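Local coordinates for protein arsenite methyltransferase (Chlamydomonas reinhardtii, PDB 5EVJ) that probably methylates trivalent arsenic, transferring methyl groups in turn from S-adenosyl-L-methionine to arsenic supplied as its glutathione conjugate, at residues V123-A128 against M143-G148; A130-R133 against G137-K140; C170-N173 against D177-R180; P277-D282 against T324-G329; G295-H300 against A334-I339. The protein carries 15 engineered substitutions. All blocks are in the same frame, centred on the assembly; numbering follows the deposited sequence.

Contact 1 of 5, residues V123-A128 against M143-G148; sequences VAISHA and MTFIQG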
loop_
_atom_site.group_PDB
_atom_site.type_symbol
_atom_site.label_atom_id
_atom_site.label_comp_id
_atom_site.label_asym_id
_atom_site.label_seq_id
_atom_site.Cartn_x
_atom_site.Cartn_y
_atom_site.Cartn_z
ATOM N N VAL A 123 -9.537 7.547 20.347
ATOM C CA VAL A 123 -10.717 7.447 19.470
ATOM C C VAL A 123 -10.827 6.062 18.773
ATOM O O VAL A 123 -11.908 5.452 18.722
ATOM C CB VAL A 123 -10.812 8.576 18.421
ATOM C CG1 VAL A 123 -12.028 8.338 17.497
ATOM C CG2 VAL A 123 -10.891 9.957 19.109
ATOM N N ALA A 124 -9.710 5.567 18.240
ATOM C CA ALA A 124 -9.720 4.280 17.549
ATOM C C ALA A 124 -10.103 3.174 18.523
ATOM O O ALA A 124 -10.937 2.334 18.171
ATOM C CB ALA A 124 -8.372 3.982 16.909
ATOM N N ILE A 125 -9.519 3.216 19.732
ATOM C CA ILE A 125 -9.785 2.227 20.791
ATOM C C ILE A 125 -11.203 2.253 21.374
ATOM O O ILE A 125 -11.763 1.186 21.627
ATOM C CB ILE A 125 -8.782 2.336 21.945
ATOM C CG1 ILE A 125 -7.357 2.005 21.455
ATOM C CG2 ILE A 125 -9.181 1.390 23.091
ATOM C CD1 ILE A 125 -6.256 2.653 22.271
ATOM N N SER A 126 -11.781 3.442 21.595
ATOM C CA SER A 126 -13.081 3.522 22.294
ATOM C C SER A 126 -14.209 3.016 21.429
ATOM O O SER A 126 -15.220 2.555 21.936
ATOM C CB SER A 126 -13.425 4.929 22.811
ATOM O OG SER A 126 -13.556 5.833 21.744
ATOM N N HIS A 127 -14.036 3.060 20.124
ATOM C CA HIS A 127 -15.132 2.602 19.291
ATOM C C HIS A 127 -14.992 1.175 18.847
ATOM O O HIS A 127 -15.917 0.623 18.247
ATOM C CB HIS A 127 -15.352 3.551 18.116
ATOM C CG HIS A 127 -15.871 4.885 18.537
ATOM N ND1 HIS A 127 -15.054 5.855 19.082
ATOM C CD2 HIS A 127 -17.129 5.399 18.533
ATOM C CE1 HIS A 127 -15.783 6.923 19.361
ATOM N NE2 HIS A 127 -17.039 6.676 19.025
ATOM N N ALA A 128 -13.875 0.547 19.180
ATOM C CA ALA A 128 -13.592 -0.773 18.590
ATOM C C ALA A 128 -14.653 -1.836 18.842
ATOM O O ALA A 128 -15.174 -2.431 17.873
ATOM C CB ALA A 128 -12.212 -1.289 18.994
ATOM N N MET A 143 -8.935 -5.856 16.170
ATOM C CA MET A 143 -8.006 -4.711 16.115
ATOM C C MET A 143 -7.210 -4.478 17.410
ATOM O O MET A 143 -7.701 -4.673 18.485
ATOM C CB MET A 143 -8.760 -3.421 15.769
ATOM C CG MET A 143 -9.534 -3.515 14.469
ATOM S SD MET A 143 -10.423 -1.975 13.993
ATOM C CE MET A 143 -11.982 -2.465 14.713
ATOM N N THR A 144 -5.991 -3.997 17.262
ATOM C CA THR A 144 -5.073 -3.686 18.309
ATOM C C THR A 144 -4.510 -2.363 17.840
ATOM O O THR A 144 -3.986 -2.245 16.715
ATOM C CB THR A 144 -3.918 -4.716 18.403
ATOM O OG1 THR A 144 -4.439 -6.062 18.484
ATOM C CG2 THR A 144 -2.980 -4.448 19.615
ATOM N N PHE A 145 -4.669 -1.339 18.666
ATOM C CA PHE A 145 -4.040 -0.072 18.400
ATOM C C PHE A 145 -2.929 0.136 19.380
ATOM O O PHE A 145 -3.135 -0.026 20.544
ATOM C CB PHE A 145 -5.080 0.997 18.553
ATOM C CG PHE A 145 -6.139 0.905 17.509
ATOM C CD1 PHE A 145 -5.865 1.319 16.178
ATOM C CD2 PHE A 145 -7.366 0.369 17.808
ATOM C CE1 PHE A 145 -6.829 1.195 15.200
ATOM C CE2 PHE A 145 -8.345 0.250 16.839
ATOM C CZ PHE A 145 -8.090 0.689 15.537
ATOM N N ILE A 146 -1.727 0.455 18.911
ATOM C CA ILE A 146 -0.650 0.754 19.844
ATOM C C ILE A 146 -0.019 2.094 19.527
ATOM O O ILE A 146 -0.097 2.585 18.395
ATOM C CB ILE A 146 0.413 -0.368 19.918
ATOM C CG1 ILE A 146 1.210 -0.476 18.635
ATOM C CG2 ILE A 146 -0.240 -1.723 20.174
ATOM C CD1 ILE A 146 1.637 -1.899 18.383
ATOM N N GLN A 147 0.636 2.655 20.536
ATOM C CA GLN A 147 1.255 3.948 20.448
ATOM C C GLN A 147 2.693 3.804 20.022
ATOM O O GLN A 147 3.470 3.084 20.650
ATOM C CB GLN A 147 1.186 4.655 21.808
ATOM C CG GLN A 147 1.933 5.985 21.883
ATOM C CD GLN A 147 1.043 7.135 22.381
ATOM O OE1 GLN A 147 0.984 8.187 21.745
ATOM N NE2 GLN A 147 0.339 6.937 23.518
ATOM N N GLY A 148 3.103 4.571 19.014
ATOM C CA GLY A 148 4.458 4.344 18.491
ATOM C C GLY A 148 4.914 5.290 17.440
ATOM O O GLY A 148 4.167 6.129 16.987
#

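Contact 2 of 5, residues A130-R133 against G137-K140; sequences AYAR and GYGK. Engineered in segment 130-133: Ala-132 (natural residue Cys).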
loop_
_atom_site.group_PDB
_atom_site.type_symbol
_atom_site.label_atom_id
_atom_site.label_comp_id
_atom_site.label_asym_id
_atom_site.label_seq_id
_atom_site.Cartn_x
_atom_site.Cartn_y
_atom_site.Cartn_z
ATOM N N ALA A 130 -17.684 -2.057 20.019
ATOM C CA ALA A 130 -19.060 -1.832 19.578
ATOM C C ALA A 130 -19.158 -1.974 18.039
ATOM O O ALA A 130 -20.135 -2.522 17.503
ATOM C CB ALA A 130 -19.539 -0.450 20.039
ATOM N N TYR A 131 -18.133 -1.490 17.332
ATOM C CA TYR A 131 -18.084 -1.612 15.872
ATOM C C TYR A 131 -18.011 -3.075 15.462
ATOM O O TYR A 131 -18.806 -3.614 14.592
ATOM C CB TYR A 131 -16.907 -0.772 15.358
ATOM C CG TYR A 131 -16.513 -1.044 13.920
ATOM C CD1 TYR A 131 -17.294 -0.562 12.856
ATOM C CD2 TYR A 131 -15.339 -1.799 13.617
ATOM C CE1 TYR A 131 -16.921 -0.825 11.539
ATOM C CE2 TYR A 131 -14.955 -2.040 12.291
ATOM C CZ TYR A 131 -15.742 -1.554 11.267
ATOM O OH TYR A 131 -15.400 -1.821 9.976
ATOM N N ALA A 132 -17.079 -3.756 16.092
ATOM C CA ALA A 132 -16.843 -5.169 15.738
ATOM C C ALA A 132 -18.035 -6.012 16.102
ATOM O O ALA A 132 -18.368 -6.976 15.393
ATOM C CB ALA A 132 -15.586 -5.708 16.443
ATOM N N ARG A 133 -18.673 -5.699 17.238
ATOM C CA ARG A 133 -19.824 -6.522 17.646
ATOM C C ARG A 133 -21.127 -6.232 16.843
ATOM O O ARG A 133 -21.682 -7.146 16.204
ATOM C CB ARG A 133 -19.986 -6.498 19.151
ATOM C CG ARG A 133 -18.719 -6.959 19.880
ATOM C CD ARG A 133 -18.806 -6.774 21.397
ATOM N NE ARG A 133 -19.758 -7.745 21.945
ATOM C CZ ARG A 133 -20.886 -7.465 22.613
ATOM N NH1 ARG A 133 -21.239 -6.200 22.905
ATOM N NH2 ARG A 133 -21.671 -8.471 23.010
ATOM N N GLY A 137 -20.630 -7.955 13.382
ATOM C CA GLY A 137 -21.130 -9.199 13.962
ATOM C C GLY A 137 -19.994 -10.133 14.398
ATOM O O GLY A 137 -20.175 -11.311 14.369
ATOM N N TYR A 138 -18.817 -9.616 14.783
ATOM C CA TYR A 138 -17.773 -10.522 15.294
ATOM C C TYR A 138 -17.983 -10.750 16.774
ATOM O O TYR A 138 -18.517 -9.878 17.470
ATOM C CB TYR A 138 -16.363 -9.960 15.151
ATOM C CG TYR A 138 -15.845 -9.674 13.761
ATOM C CD1 TYR A 138 -16.445 -10.240 12.612
ATOM C CD2 TYR A 138 -14.704 -8.880 13.595
ATOM C CE1 TYR A 138 -15.970 -9.982 11.324
ATOM C CE2 TYR A 138 -14.211 -8.598 12.319
ATOM C CZ TYR A 138 -14.838 -9.143 11.196
ATOM O OH TYR A 138 -14.329 -8.848 9.968
ATOM N N GLY A 139 -17.500 -11.888 17.270
ATOM C CA GLY A 139 -17.429 -12.118 18.714
ATOM C C GLY A 139 -16.739 -10.999 19.462
ATOM O O GLY A 139 -17.260 -10.500 20.448
ATOM N N LYS A 140 -15.543 -10.623 18.999
ATOM C CA LYS A 140 -14.785 -9.453 19.532
ATOM C C LYS A 140 -14.000 -8.684 18.442
ATOM O O LYS A 140 -13.830 -9.170 17.321
ATOM C CB LYS A 140 -13.807 -9.929 20.597
ATOM C CG LYS A 140 -13.045 -11.169 20.158
ATOM C CD LYS A 140 -12.510 -11.880 21.387
ATOM C CE LYS A 140 -11.303 -12.719 21.024
ATOM N NZ LYS A 140 -10.168 -11.832 20.675
#

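Contact 3 of 5, residues C170-N173 against D177-R180; sequences CVIN and DKAR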
loop_
_atom_site.group_PDB
_atom_site.type_symbol
_atom_site.label_atom_id
_atom_site.label_comp_id
_atom_site.label_asym_id
_atom_site.label_seq_id
_atom_site.Cartn_x
_atom_site.Cartn_y
_atom_site.Cartn_z
ATOM N N CYS A 170 -0.877 8.563 3.407
ATOM C CA CYS A 170 -0.411 9.956 3.394
ATOM C C CYS A 170 0.183 10.392 4.671
ATOM O O CYS A 170 -0.185 11.466 5.139
ATOM C CB CYS A 170 -1.587 10.913 3.158
ATOM S SG CYS A 170 -1.539 11.883 1.635
ATOM N N VAL A 171 1.051 9.579 5.266
ATOM C CA VAL A 171 1.781 9.970 6.461
ATOM C C VAL A 171 3.286 9.739 6.282
ATOM O O VAL A 171 4.093 10.157 7.112
ATOM C CB VAL A 171 1.372 9.189 7.762
ATOM C CG1 VAL A 171 -0.049 9.510 8.296
ATOM C CG2 VAL A 171 1.632 7.691 7.631
ATOM N N ILE A 172 3.697 9.103 5.208
ATOM C CA ILE A 172 5.108 8.812 5.107
ATOM C C ILE A 172 5.955 10.026 4.693
ATOM O O ILE A 172 7.134 10.108 5.038
ATOM C CB ILE A 172 5.368 7.524 4.301
ATOM C CG1 ILE A 172 4.499 6.410 4.900
ATOM C CG2 ILE A 172 6.855 7.169 4.279
ATOM C CD1 ILE A 172 4.778 5.004 4.426
ATOM N N ASN A 173 5.352 10.984 4.002
ATOM C CA ASN A 173 6.084 12.212 3.661
ATOM C C ASN A 173 6.452 13.009 4.875
ATOM O O ASN A 173 7.268 13.919 4.792
ATOM C CB ASN A 173 5.302 13.127 2.702
ATOM C CG ASN A 173 5.093 12.511 1.300
ATOM O OD1 ASN A 173 4.429 13.122 0.461
ATOM N ND2 ASN A 173 5.644 11.300 1.046
ATOM N N ASP A 177 12.458 10.059 8.847
ATOM C CA ASP A 177 13.372 8.988 8.422
ATOM C C ASP A 177 12.612 8.006 7.524
ATOM O O ASP A 177 12.455 6.856 7.866
ATOM C CB ASP A 177 13.979 8.286 9.646
ATOM C CG ASP A 177 15.215 7.469 9.289
ATOM O OD1 ASP A 177 15.454 7.292 8.075
ATOM O OD2 ASP A 177 15.975 7.020 10.203
ATOM N N LYS A 178 12.096 8.483 6.399
ATOM C CA LYS A 178 11.532 7.616 5.364
ATOM C C LYS A 178 12.197 6.246 5.196
ATOM O O LYS A 178 11.512 5.249 5.180
ATOM C CB LYS A 178 11.531 8.324 4.053
ATOM C CG LYS A 178 10.212 8.961 3.790
ATOM C CD LYS A 178 10.357 9.942 2.671
ATOM C CE LYS A 178 8.991 10.350 2.216
ATOM N NZ LYS A 178 9.240 11.142 0.988
ATOM N N ALA A 179 13.522 6.222 5.135
ATOM C CA ALA A 179 14.254 4.994 4.893
ATOM C C ALA A 179 13.964 3.976 5.995
ATOM O O ALA A 179 13.794 2.767 5.740
ATOM C CB ALA A 179 15.778 5.276 4.767
ATOM N N ARG A 180 13.929 4.449 7.228
ATOM C CA ARG A 180 13.634 3.551 8.345
ATOM C C ARG A 180 12.230 2.995 8.347
ATOM O O ARG A 180 12.062 1.821 8.597
ATOM C CB ARG A 180 13.978 4.127 9.737
ATOM C CG ARG A 180 14.921 3.143 10.431
ATOM C CD ARG A 180 15.293 3.431 11.883
ATOM N NE ARG A 180 14.288 2.701 12.601
ATOM C CZ ARG A 180 14.490 1.652 13.386
ATOM N NH1 ARG A 180 15.705 1.223 13.694
ATOM N NH2 ARG A 180 13.419 1.070 13.891
HETATM O O HOH W 1 6.835 11.404 -1.442
#

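Contact 4 of 5, residues P277-D282 against T324-G329; sequences PGQIED and TASMVG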
loop_
_atom_site.group_PDB
_atom_site.type_symbol
_atom_site.label_atom_id
_atom_site.label_comp_id
_atom_site.label_asym_id
_atom_site.label_seq_id
_atom_site.Cartn_x
_atom_site.Cartn_y
_atom_site.Cartn_z
ATOM N N PRO A 277 11.345 -12.699 -1.252
ATOM C CA PRO A 277 12.815 -12.720 -1.140
ATOM C C PRO A 277 13.489 -13.555 -2.199
ATOM O O PRO A 277 13.105 -14.692 -2.447
ATOM C CB PRO A 277 13.067 -13.303 0.296
ATOM C CG PRO A 277 11.837 -12.845 1.069
ATOM C CD PRO A 277 10.688 -12.986 0.047
ATOM N N GLY A 278 14.530 -12.992 -2.795
ATOM C CA GLY A 278 15.332 -13.705 -3.822
ATOM C C GLY A 278 14.709 -13.657 -5.218
ATOM O O GLY A 278 15.353 -14.099 -6.144
ATOM N N GLN A 279 13.516 -13.072 -5.388
ATOM C CA GLN A 279 12.791 -13.205 -6.654
ATOM C C GLN A 279 12.604 -11.912 -7.433
ATOM O O GLN A 279 12.389 -11.989 -8.641
ATOM C CB GLN A 279 11.372 -13.787 -6.404
ATOM C CG GLN A 279 11.352 -15.190 -5.763
ATOM C CD GLN A 279 11.785 -16.269 -6.773
ATOM O OE1 GLN A 279 12.945 -16.555 -6.859
ATOM N NE2 GLN A 279 10.861 -16.779 -7.618
ATOM N N ILE A 280 12.608 -10.747 -6.763
ATOM C CA ILE A 280 12.127 -9.543 -7.395
ATOM C C ILE A 280 13.357 -8.818 -7.999
ATOM O O ILE A 280 14.336 -8.564 -7.282
ATOM C CB ILE A 280 11.340 -8.591 -6.439
ATOM C CG1 ILE A 280 10.106 -9.266 -5.759
ATOM C CG2 ILE A 280 10.852 -7.369 -7.194
ATOM C CD1 ILE A 280 9.227 -10.051 -6.731
ATOM N N GLU A 281 13.351 -8.581 -9.315
ATOM C CA GLU A 281 14.583 -8.123 -10.041
ATOM C C GLU A 281 14.354 -6.733 -10.490
ATOM O O GLU A 281 13.227 -6.259 -10.431
ATOM C CB GLU A 281 14.920 -9.033 -11.226
ATOM C CG GLU A 281 15.307 -10.428 -10.759
ATOM C CD GLU A 281 15.581 -11.374 -11.904
ATOM O OE1 GLU A 281 14.646 -12.067 -12.344
ATOM O OE2 GLU A 281 16.762 -11.550 -12.318
ATOM N N ASP A 282 15.393 -6.025 -10.882
ATOM C CA ASP A 282 15.175 -4.637 -11.305
ATOM C C ASP A 282 14.956 -4.515 -12.778
ATOM O O ASP A 282 15.037 -3.439 -13.287
ATOM C CB ASP A 282 16.341 -3.696 -10.906
ATOM C CG ASP A 282 17.729 -4.163 -11.432
ATOM O OD1 ASP A 282 17.846 -5.060 -12.314
ATOM O OD2 ASP A 282 18.770 -3.572 -10.980
ATOM N N THR A 324 6.170 -10.070 -12.120
ATOM C CA THR A 324 4.743 -10.124 -12.126
ATOM C C THR A 324 4.309 -11.559 -11.755
ATOM O O THR A 324 3.373 -11.699 -10.987
ATOM C CB THR A 324 4.230 -9.795 -13.551
ATOM O OG1 THR A 324 4.471 -8.390 -13.791
ATOM C CG2 THR A 324 2.716 -10.093 -13.606
ATOM N N ALA A 325 4.969 -12.593 -12.293
ATOM C CA ALA A 325 4.578 -13.976 -11.917
ATOM C C ALA A 325 4.724 -14.181 -10.381
ATOM O O ALA A 325 3.940 -14.884 -9.752
ATOM C CB ALA A 325 5.375 -15.041 -12.693
ATOM N N SER A 326 5.741 -13.570 -9.792
ATOM C CA SER A 326 5.983 -13.667 -8.358
ATOM C C SER A 326 4.888 -12.906 -7.619
ATOM O O SER A 326 4.402 -13.369 -6.569
ATOM C CB SER A 326 7.393 -13.055 -7.983
ATOM O OG SER A 326 8.443 -13.931 -8.388
ATOM N N MET A 327 4.560 -11.710 -8.101
ATOM C CA MET A 327 3.590 -10.903 -7.405
ATOM C C MET A 327 2.150 -11.449 -7.299
ATOM O O MET A 327 1.391 -11.074 -6.359
ATOM C CB MET A 327 3.521 -9.507 -8.024
ATOM C CG MET A 327 4.872 -8.759 -7.959
ATOM S SD MET A 327 4.930 -7.132 -8.765
ATOM C CE MET A 327 6.660 -6.681 -8.494
ATOM N N VAL A 328 1.738 -12.226 -8.323
ATOM C CA VAL A 328 0.390 -12.748 -8.370
ATOM C C VAL A 328 0.486 -14.220 -8.041
ATOM O O VAL A 328 -0.462 -14.782 -7.549
ATOM C CB VAL A 328 -0.306 -12.553 -9.751
ATOM C CG1 VAL A 328 -0.268 -11.067 -10.106
ATOM C CG2 VAL A 328 0.287 -13.475 -10.841
ATOM N N GLY A 329 1.646 -14.849 -8.229
ATOM C CA GLY A 329 1.583 -16.277 -7.965
ATOM C C GLY A 329 2.444 -16.826 -6.850
ATOM O O GLY A 329 2.582 -18.050 -6.771
#

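Contact 5 of 5, residues G295-H300 against A334-I339; sequences GTIPGH and APHFTI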
loop_
_atom_site.group_PDB
_atom_site.type_symbol
_atom_site.label_atom_id
_atom_site.label_comp_id
_atom_site.label_asym_id
_atom_site.label_seq_id
_atom_site.Cartn_x
_atom_site.Cartn_y
_atom_site.Cartn_z
ATOM N N GLY A 295 -10.424 -15.608 -11.093
ATOM C CA GLY A 295 -11.714 -14.943 -10.912
ATOM C C GLY A 295 -12.294 -14.921 -9.507
ATOM O O GLY A 295 -13.426 -14.429 -9.310
ATOM N N THR A 296 -11.487 -15.370 -8.532
ATOM C CA THR A 296 -11.966 -15.753 -7.238
ATOM C C THR A 296 -11.758 -14.657 -6.205
ATOM O O THR A 296 -12.011 -14.850 -5.024
ATOM C CB THR A 296 -11.347 -17.072 -6.771
ATOM O OG1 THR A 296 -9.917 -17.031 -6.924
ATOM C CG2 THR A 296 -11.950 -18.346 -7.590
ATOM N N ILE A 297 -11.303 -13.482 -6.605
ATOM C CA ILE A 297 -11.094 -12.475 -5.558
ATOM C C ILE A 297 -12.354 -11.679 -5.435
ATOM O O ILE A 297 -12.785 -11.069 -6.421
ATOM C CB ILE A 297 -9.932 -11.561 -5.832
ATOM C CG1 ILE A 297 -8.673 -12.378 -5.796
ATOM C CG2 ILE A 297 -9.982 -10.285 -4.959
ATOM C CD1 ILE A 297 -7.449 -11.600 -6.211
ATOM N N PRO A 298 -12.973 -11.717 -4.244
ATOM C CA PRO A 298 -14.341 -11.157 -4.051
ATOM C C PRO A 298 -14.421 -9.726 -4.526
ATOM O O PRO A 298 -13.518 -8.935 -4.215
ATOM C CB PRO A 298 -14.540 -11.225 -2.515
ATOM C CG PRO A 298 -13.614 -12.341 -2.073
ATOM C CD PRO A 298 -12.485 -12.465 -3.056
ATOM N N GLY A 299 -15.489 -9.390 -5.256
ATOM C CA GLY A 299 -15.623 -8.076 -5.899
ATOM C C GLY A 299 -14.824 -7.905 -7.174
ATOM O O GLY A 299 -14.868 -6.829 -7.786
ATOM N N HIS A 300 -14.145 -8.977 -7.593
ATOM C CA HIS A 300 -13.328 -9.015 -8.831
ATOM C C HIS A 300 -13.463 -10.301 -9.626
ATOM O O HIS A 300 -12.471 -10.910 -10.017
ATOM C CB HIS A 300 -11.888 -8.775 -8.494
ATOM C CG HIS A 300 -11.702 -7.459 -7.817
ATOM N ND1 HIS A 300 -11.515 -6.292 -8.523
ATOM C CD2 HIS A 300 -11.816 -7.103 -6.514
ATOM C CE1 HIS A 300 -11.454 -5.275 -7.674
ATOM N NE2 HIS A 300 -11.622 -5.745 -6.448
ATOM N N ALA A 334 -1.664 -15.572 -4.396
ATOM C CA ALA A 334 -1.457 -16.734 -5.220
ATOM C C ALA A 334 -2.599 -17.765 -5.358
ATOM O O ALA A 334 -2.660 -18.467 -6.434
ATOM C CB ALA A 334 -0.220 -17.478 -4.809
ATOM N N PRO A 335 -3.385 -17.970 -4.281
ATOM C CA PRO A 335 -4.476 -18.952 -4.409
ATOM C C PRO A 335 -5.444 -18.582 -5.589
ATOM O O PRO A 335 -6.191 -19.434 -6.056
ATOM C CB PRO A 335 -5.247 -18.820 -3.082
ATOM C CG PRO A 335 -4.206 -18.290 -2.108
ATOM C CD PRO A 335 -3.377 -17.336 -2.936
ATOM N N HIS A 336 -5.470 -17.313 -5.996
ATOM C CA HIS A 336 -6.356 -16.891 -7.074
ATOM C C HIS A 336 -5.742 -16.921 -8.478
ATOM O O HIS A 336 -6.401 -16.445 -9.443
ATOM C CB HIS A 336 -6.863 -15.495 -6.798
ATOM C CG HIS A 336 -7.368 -15.319 -5.404
ATOM N ND1 HIS A 336 -8.569 -15.836 -4.987
ATOM C CD2 HIS A 336 -6.813 -14.719 -4.309
ATOM C CE1 HIS A 336 -8.747 -15.572 -3.698
ATOM N NE2 HIS A 336 -7.709 -14.868 -3.276
ATOM N N PHE A 337 -4.513 -17.424 -8.618
ATOM C CA PHE A 337 -3.816 -17.379 -9.897
ATOM C C PHE A 337 -3.201 -18.701 -10.198
ATOM O O PHE A 337 -2.751 -19.326 -9.290
ATOM C CB PHE A 337 -2.659 -16.367 -9.863
ATOM C CG PHE A 337 -3.150 -14.984 -9.935
ATOM C CD1 PHE A 337 -3.513 -14.325 -8.793
ATOM C CD2 PHE A 337 -3.287 -14.341 -11.199
ATOM C CE1 PHE A 337 -4.001 -13.020 -8.850
ATOM C CE2 PHE A 337 -3.775 -13.029 -11.271
ATOM C CZ PHE A 337 -4.155 -12.361 -10.119
ATOM N N THR A 338 -3.093 -19.071 -11.476
ATOM C CA THR A 338 -2.288 -20.212 -11.887
ATOM C C THR A 338 -1.130 -19.630 -12.655
ATOM O O THR A 338 -1.305 -18.741 -13.513
ATOM C CB THR A 338 -3.109 -21.131 -12.865
ATOM O OG1 THR A 338 -4.400 -21.421 -12.307
ATOM C CG2 THR A 338 -2.405 -22.467 -13.261
ATOM N N ILE A 339 0.047 -20.179 -12.383
ATOM C CA ILE A 339 1.254 -19.873 -13.101
ATOM C C ILE A 339 1.628 -21.077 -13.877
ATOM O O ILE A 339 1.777 -22.171 -13.332
ATOM C CB ILE A 339 2.444 -19.639 -12.127
ATOM C CG1 ILE A 339 2.117 -18.504 -11.161
ATOM C CG2 ILE A 339 3.603 -19.127 -12.915
ATOM C CD1 ILE A 339 1.805 -17.185 -11.896
#

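Contact 1 of 5, residues V123-A128 against M143-G148
Ala-124 and Phe-145 meet where a helix packs on the edge strand of the Rossmann-like methyltransferase sheet. Strands 110-115 and 143-147 run parallel and side by side, and helix 118-126 belongs to the beta-alpha-beta crossover that joins them. The methyl of Ala-124 sits over the middle of the Phe-145 ring as a CH-pi contact, with CB 3.5 Å from the ring centroid and only 7° off the normal. CG of Phe-145, anti to its own carbonyl carbon (chi1 -67°), puts the ring against the helix, and chi2 (-75°) turns its face to Ala-124. Ile-125 runs past in the opposite direction, its CG1 3.8 Å from CB of Phe-145. One turn on, Ala-128 faces Met-143 more loosely. From helix 96-104, Ala-98 also touches Phe-145, and Tyr-99 OH bonds to the carbonyl of Ala-124. That same carbonyl borders the aromatic ring, with Ala-124 O 3.6 Å from Phe-145 CE2.

Contact 2 of 5, residues A130-R133 against G137-K140
The carbonyl oxygen of Ala-132 accepts the backbone N-H of Tyr-138, with O and N 2.7 Å apart and the N-H...O angle 155°; the donor is tilted 21° from the carbonyl plane. CB of Tyr-138 follows closely, 3.6 Å from the same Ala-132 O. One residue along, Arg-133 O receives a CA-H...O contact from Gly-137 CA at 3.1 Å. The methyl of Ala-132, an engineered replacement of a cysteine, rests 3.9 Å from C of Lys-140, while CG of Arg-133 lies 3.8 Å from Tyr-138 O. Gly-139 O comes to the edge of the Arg-133 guanidinium, near its plane. This is the C-terminal end of helix 128-135 in the methyltransferase domain: Gly-137, with positive phi (64°), breaks the helical path and folds the chain back beside the last turns before strand 143-147. Further out, Tyr-138 OH bonds to Ala-102 O, and Glu-107 OE2 takes the N-H of Gly-139.

Contact 3 of 5, residues C170-N173 against D177-R180
Lys-178 meets Ile-172 and Asn-173 in a buried contact, formed mainly by the lysine methylenes against a backbone carbonyl, with a water-bridged polar end, between the loop that follows strand 163-169 of the methyltransferase sheet and the start of helix 178-188. The lysine chain is stretched out beyond CG, with chi2, chi3 and chi4 all close to 180°, and runs alongside the carbonyl oxygen of Ile-172. Its CE comes to 3.4 Å of Ile-172 O and its CG to 3.5 Å of the same oxygen. Beside this carbonyl, CG2 of Ile-172 packs on CG of Lys-178 at 3.8 Å. At the far end a water accepts weak hydrogen bonds from Asn-173 ND2, 2.8 Å away, and from Lys-178 NZ, while NZ also makes a weak bond to Gly-223 O. With an alanine in place of Lys-178, the Ile-172 carbonyl would probably lose its aliphatic cover, and the water and Gly-223 O their ammonium partner. Asp-177 is the N-cap, its OD1 weakly accepting from Arg-180 N. On the loop side, Cys-170 is tied to Cys-74 by a disulfide, and Asp-199 OD2 accepts weak bonds from the backbone N atoms of Ile-172 and Asn-173. Ile-172 leans on Met-195 and Phe-197 of strand 193-202, while Lys-178 and Ala-179 touch Leu-233 of helix 227-237.

Contact 4 of 5, residues P277-D282 against T324-G329
Gln-279 and Ile-280 lie against Ser-326 and Met-327 where the loop after strand 266-274, the last in sequence of the large methyltransferase sheet, meets helix 322-329 of the C-terminal region. The apolar part rests on Ile-280, whose CD1 reaches CB of Ser-326 at 3.7 Å. Its other branch, CG2, faces CE of Met-327 more distantly, at 4.4 Å; the methionine is extended from CB onward (chi2 176°, chi3 -178°), which carries its methyl out to the loop. The polar groups are joined through third parties. Gln-279 NE2 and Ser-326 OG both bond to Glu-330 OE1, so one carboxylate oxygen links loop to helix. Ser-326 OG also bonds to Gly-322 O, and its proton is probably shared or alternates between the two acceptors. Two loop backbone atoms bond to side chains: Glu-281 N to Asn-323 OD1 and Gln-279 O to Arg-343 NH2. A bend at chi2 (-73°) brings NE2 of Gln-279 back toward the helix, 3.8 Å from Ser-326 OG. Gln-279 CB lies closer, 3.5 Å from Ser-326 OG.

Contact 5 of 5, residues G295-H300 against A334-I339
Thr-296 OG1 and His-336 ND1 share a short hydrogen bond of 2.6 Å, in which either atom could be the donor. The hydroxyl comes to the ring edge, near the imidazole plane. It is placed there by a chi1 of 50°, which sets OG1 of Thr-296 between its backbone N and carbonyl carbon. Ile-297 takes one face of the same ring: its CG1 forms a CH-pi contact 3.3 Å from the His-336 centroid and 16° off the normal, shifted toward the rim. The two side chains cross at about a right angle. A leucine in place of His-336 is likely to leave the Thr-296 hydroxyl without its ring nitrogen and Ile-297 without the flat face it packs on. Beyond the pair, Tyr-293 OH bonds to Ile-297 N, and His-336 pairs with Lys-294 through the backbone. A type II beta turn follows from Ile-297 to His-300, closed by His-300 N to Ile-297 O at 2.8 Å, with Gly-299 at its positive-phi third position. The arrangement fastens the loop leaving strand 289-293 to the 3-10 turn entering its antiparallel neighbour, strand 337-340.

In the fold
Contacts 1, 2 and 3 belong to the methyltransferase domain, whereas contacts 4 and 5 involve the C-terminal region. Contact 2 falls within the crossover that contact 1 spans; their centres are about 14 Å apart and they touch through Met-143 CE and Tyr-131 CD2, 3.6 Å apart. Contact 3 stands on its own, its centre about 21 Å from that of contact 1. Contacts 4 and 5 interlock along the chain and join where helix 322-329 meets strand 337-340, Val-328 O lying 3.3 Å from Phe-337 CD1. A bound sodium ion is about 8 Å from Gly-295. Phe-145 touches Ala-98 of a GxGxxA-like motif, consistent with the glycine-rich S-adenosylmethionine-binding loop of this fold, which contact 1 adjoins.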